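Local coordinates for protein polyhedrin (Antheraea mylitta cypovirus 4, PDB 5A9C) that probably packs into the microcrystalline polyhedra, the occlusion bodies of this insect virus, which in cypoviruses embed and protect the virions, at residues A53-F58 with I189-M194. Sequence-based numbering, arbitrary orientation.
Sequences AFDYVF and IDYAKM
Tyr191 and Asp55 join helix 185-195 to strand 51-58 of the six-stranded antiparallel sheet in this base-domain-deleted polyhedrin, and the pair meets through a single polar link. The phenol OH of Tyr191 donates a hydrogen bond to Asp55 OD2 at 2.7 Å, although a steric conflict elsewhere in the model makes this bond somewhat doubtful. The carboxylate oxygen sits at the edge of the phenol ring, in its plane, while the carboxylate plane is turned 79° from it. With CG anti to the backbone N (chi1 179°), the Tyr191 ring reaches out from the helix toward the strand, and a tyrosine is long enough to bring a polar hydroxyl from helix to sheet; the short Asp55 supplies a buried acceptor.

Arg39 of the adjacent strand 38-45 supplies the positive partner, its NH2 forming a salt bridge with the same OD2. Packing on the phenol includes Phe182, edge-to-face with its ring, Ile180, and His103 of the second subunit.

If the hydroxyl is placed correctly, a guanidinium and a phenol share one carboxylate oxygen, an arrangement that would probably stabilise the buried negative charge of Asp55 and tie the helix to the sheet beside a subunit interface.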
ATOM      1  N   ALA A  53       0.812 -19.679  -0.886  1.00 21.58           N
ATOM      2  CA  ALA A  53       0.624 -18.886  -2.091  1.00 18.05           C
ATOM      3  C   ALA A  53       0.234 -17.449  -1.770  1.00 26.90           C
ATOM      4  O   ALA A  53      -0.636 -17.201  -0.936  1.00 21.34           O
ATOM      5  CB  ALA A  53      -0.426 -19.533  -2.990  1.00 17.63           C
ATOM      6  N   PHE A  54       0.906 -16.510  -2.426  1.00 18.62           N
ATOM      7  CA  PHE A  54       0.514 -15.108  -2.390  1.00 17.46           C
ATOM      8  C   PHE A  54      -0.121 -14.764  -3.730  1.00 23.94           C
ATOM      9  O   PHE A  54       0.570 -14.601  -4.738  1.00 16.55           O
ATOM     10  CB  PHE A  54       1.721 -14.217  -2.099  1.00 16.20           C
ATOM     11  CG  PHE A  54       2.411 -14.550  -0.807  1.00 14.27           C
ATOM     12  CD1 PHE A  54       3.367 -15.551  -0.755  1.00 17.06           C
ATOM     13  CD2 PHE A  54       2.079 -13.888   0.364  1.00 20.66           C
ATOM     14  CE1 PHE A  54       3.993 -15.871   0.434  1.00 16.94           C
ATOM     15  CE2 PHE A  54       2.702 -14.204   1.555  1.00 17.18           C
ATOM     16  CZ  PHE A  54       3.659 -15.197   1.591  1.00 20.34           C
ATOM     17  N   ASP A  55      -1.446 -14.664  -3.725  1.00 16.98           N
ATOM     18  CA  ASP A  55      -2.243 -14.575  -4.943  1.00 18.72           C
ATOM     19  C   ASP A  55      -2.782 -13.162  -5.147  1.00 19.11           C
ATOM     20  O   ASP A  55      -3.609 -12.689  -4.369  1.00 22.07           O
ATOM     21  CB  ASP A  55      -3.404 -15.563  -4.839  1.00 17.27           C
ATOM     22  CG  ASP A  55      -4.152 -15.739  -6.142  1.00 16.82           C
ATOM     23  OD1 ASP A  55      -3.987 -14.907  -7.055  1.00 20.50           O
ATOM     24  OD2 ASP A  55      -4.917 -16.719  -6.238  1.00 25.60           O
ATOM     25  N   TYR A  56      -2.310 -12.494  -6.198  1.00 17.77           N
ATOM     26  CA  TYR A  56      -2.689 -11.110  -6.462  1.00 16.71           C
ATOM     27  C   TYR A  56      -3.513 -10.989  -7.738  1.00 15.45           C
ATOM     28  O   TYR A  56      -3.105 -11.464  -8.795  1.00 19.02           O
ATOM     29  CB  TYR A  56      -1.448 -10.219  -6.595  1.00 14.42           C
ATOM     30  CG  TYR A  56      -0.490 -10.291  -5.426  1.00 15.96           C
ATOM     31  CD1 TYR A  56       0.528 -11.232  -5.399  1.00 13.95           C
ATOM     32  CD2 TYR A  56      -0.603  -9.414  -4.354  1.00 15.05           C
ATOM     33  CE1 TYR A  56       1.410 -11.303  -4.341  1.00 17.11           C
ATOM     34  CE2 TYR A  56       0.272  -9.476  -3.284  1.00 20.94           C
ATOM     35  CZ  TYR A  56       1.278 -10.425  -3.284  1.00 19.40           C
ATOM     36  OH  TYR A  56       2.153 -10.495  -2.227  1.00 20.30           O
ATOM     37  N   VAL A  57      -4.675 -10.353  -7.636  1.00 20.70           N
ATOM     38  CA  VAL A  57      -5.417  -9.947  -8.823  1.00 14.96           C
ATOM     39  C   VAL A  57      -5.475  -8.424  -8.879  1.00 17.35           C
ATOM     40  O   VAL A  57      -5.666  -7.764  -7.857  1.00 16.63           O
ATOM     41  CB  VAL A  57      -6.827 -10.568  -8.886  1.00 15.59           C
ATOM     42  CG1 VAL A  57      -6.728 -12.086  -8.917  1.00 16.83           C
ATOM     43  CG2 VAL A  57      -7.679 -10.117  -7.709  1.00 12.46           C
ATOM     44  N   PHE A  58      -5.298  -7.879 -10.079  1.00 15.73           N
ATOM     45  CA  PHE A  58      -5.111  -6.442 -10.267  1.00 17.68           C
ATOM     46  C   PHE A  58      -5.308  -6.090 -11.736  1.00 16.84           C
ATOM     47  O   PHE A  58      -4.965  -6.881 -12.612  1.00 16.81           O
ATOM     48  CB  PHE A  58      -3.695  -6.051  -9.845  1.00 17.20           C
ATOM     49  CG  PHE A  58      -2.620  -6.741 -10.641  1.00 20.03           C
ATOM     50  CD1 PHE A  58      -2.276  -8.056 -10.369  1.00 20.09           C
ATOM     51  CD2 PHE A  58      -1.970  -6.084 -11.670  1.00 17.51           C
ATOM     52  CE1 PHE A  58      -1.296  -8.699 -11.103  1.00 16.14           C
ATOM     53  CE2 PHE A  58      -0.987  -6.719 -12.408  1.00 17.75           C
ATOM     54  CZ  PHE A  58      -0.649  -8.031 -12.121  1.00 17.46           C
ATOM     55  N   ILE A 189      -1.519 -27.834  -7.198  1.00 18.69           N
ATOM     56  CA  ILE A 189      -1.743 -28.138  -8.607  1.00 20.10           C
ATOM     57  C   ILE A 189      -3.210 -28.000  -9.015  1.00 23.09           C
ATOM     58  O   ILE A 189      -3.521 -27.376 -10.033  1.00 22.03           O
ATOM     59  CB  ILE A 189      -1.222 -29.544  -8.957  1.00 30.65           C
ATOM     60  CG1 ILE A 189       0.298 -29.598  -8.769  1.00 23.25           C
ATOM     61  CG2 ILE A 189      -1.608 -29.920 -10.380  1.00 29.22           C
ATOM     62  CD1 ILE A 189       0.877 -30.997  -8.802  1.00 26.80           C
ATOM     63  N   ASP A 190      -4.115 -28.569  -8.227  1.00 18.52           N
ATOM     64  CA  ASP A 190      -5.532 -28.499  -8.571  1.00 27.85           C
ATOM     65  C   ASP A 190      -6.057 -27.078  -8.394  1.00 21.66           C
ATOM     66  O   ASP A 190      -6.945 -26.640  -9.120  1.00 20.08           O
ATOM     67  CB  ASP A 190      -6.360 -29.499  -7.761  1.00 24.03           C
ATOM     68  CG  ASP A 190      -7.681 -29.837  -8.432  1.00 21.72           C
ATOM     69  OD1 ASP A 190      -7.657 -30.506  -9.487  1.00 23.33           O
ATOM     70  OD2 ASP A 190      -8.739 -29.421  -7.921  1.00 26.87           O
ATOM     71  N   TYR A 191      -5.493 -26.359  -7.432  1.00 17.41           N
ATOM     72  CA  TYR A 191      -5.820 -24.952  -7.248  1.00 18.76           C
ATOM     73  C   TYR A 191      -5.473 -24.165  -8.509  1.00 20.09           C
ATOM     74  O   TYR A 191      -6.279 -23.374  -8.999  1.00 16.32           O
ATOM     75  CB  TYR A 191      -5.065 -24.381  -6.045  1.00 20.76           C
ATOM     76  CG  TYR A 191      -5.336 -22.918  -5.796  1.00 24.31           C
ATOM     77  CD1 TYR A 191      -6.379 -22.517  -4.970  1.00 33.57           C
ATOM     78  CD2 TYR A 191      -4.551 -21.935  -6.384  1.00 26.07           C
ATOM     79  CE1 TYR A 191      -6.632 -21.179  -4.740  1.00 28.95           C
ATOM     80  CE2 TYR A 191      -4.798 -20.594  -6.160  1.00 20.22           C
ATOM     81  CZ  TYR A 191      -5.839 -20.223  -5.336  1.00 29.70           C
ATOM     82  OH  TYR A 191      -6.090 -18.889  -5.108  1.00 33.72           O
ATOM     83  N   ALA A 192      -4.271 -24.393  -9.031  1.00 15.26           N
ATOM     84  CA  ALA A 192      -3.793 -23.692 -10.218  1.00 22.58           C
ATOM     85  C   ALA A 192      -4.622 -24.023 -11.455  1.00 16.21           C
ATOM     86  O   ALA A 192      -4.943 -23.140 -12.248  1.00 19.93           O
ATOM     87  CB  ALA A 192      -2.319 -24.001 -10.464  1.00 12.22           C
ATOM     88  N   LYS A 193      -4.966 -25.296 -11.624  1.00 15.66           N
ATOM     89  CA  LYS A 193      -5.807 -25.698 -12.750  1.00 16.77           C
ATOM     90  C   LYS A 193      -7.172 -25.013 -12.708  1.00 18.41           C
ATOM     91  O   LYS A 193      -7.656 -24.511 -13.721  1.00 21.35           O
ATOM     92  CB  LYS A 193      -5.994 -27.217 -12.781  1.00 18.02           C
ATOM     93  CG  LYS A 193      -4.745 -28.005 -13.154  1.00 21.59           C
ATOM     94  CD  LYS A 193      -5.047 -29.499 -13.187  1.00 16.15           C
ATOM     95  CE  LYS A 193      -3.779 -30.340 -13.104  1.00 26.54           C
ATOM     96  NZ  LYS A 193      -2.943 -30.231 -14.326  1.00 29.09           N
ATOM     97  N   MET A 194      -7.795 -24.996 -11.535  1.00 18.00           N
ATOM     98  CA  MET A 194      -9.136 -24.430 -11.413  1.00 24.75           C
ATOM     99  C   MET A 194      -9.133 -22.903 -11.429  1.00 20.29           C
ATOM    100  O   MET A 194     -10.136 -22.285 -11.773  1.00 17.83           O
ATOM    101  CB  MET A 194      -9.841 -24.961 -10.162  1.00 22.75           C
ATOM    102  CG  MET A 194     -10.180 -26.450 -10.218  1.00 22.35           C
ATOM    103  SD  MET A 194     -11.230 -26.919 -11.619  1.00 22.06           S
ATOM    104  CE  MET A 194     -10.009 -27.506 -12.795  1.00 15.96           C
TER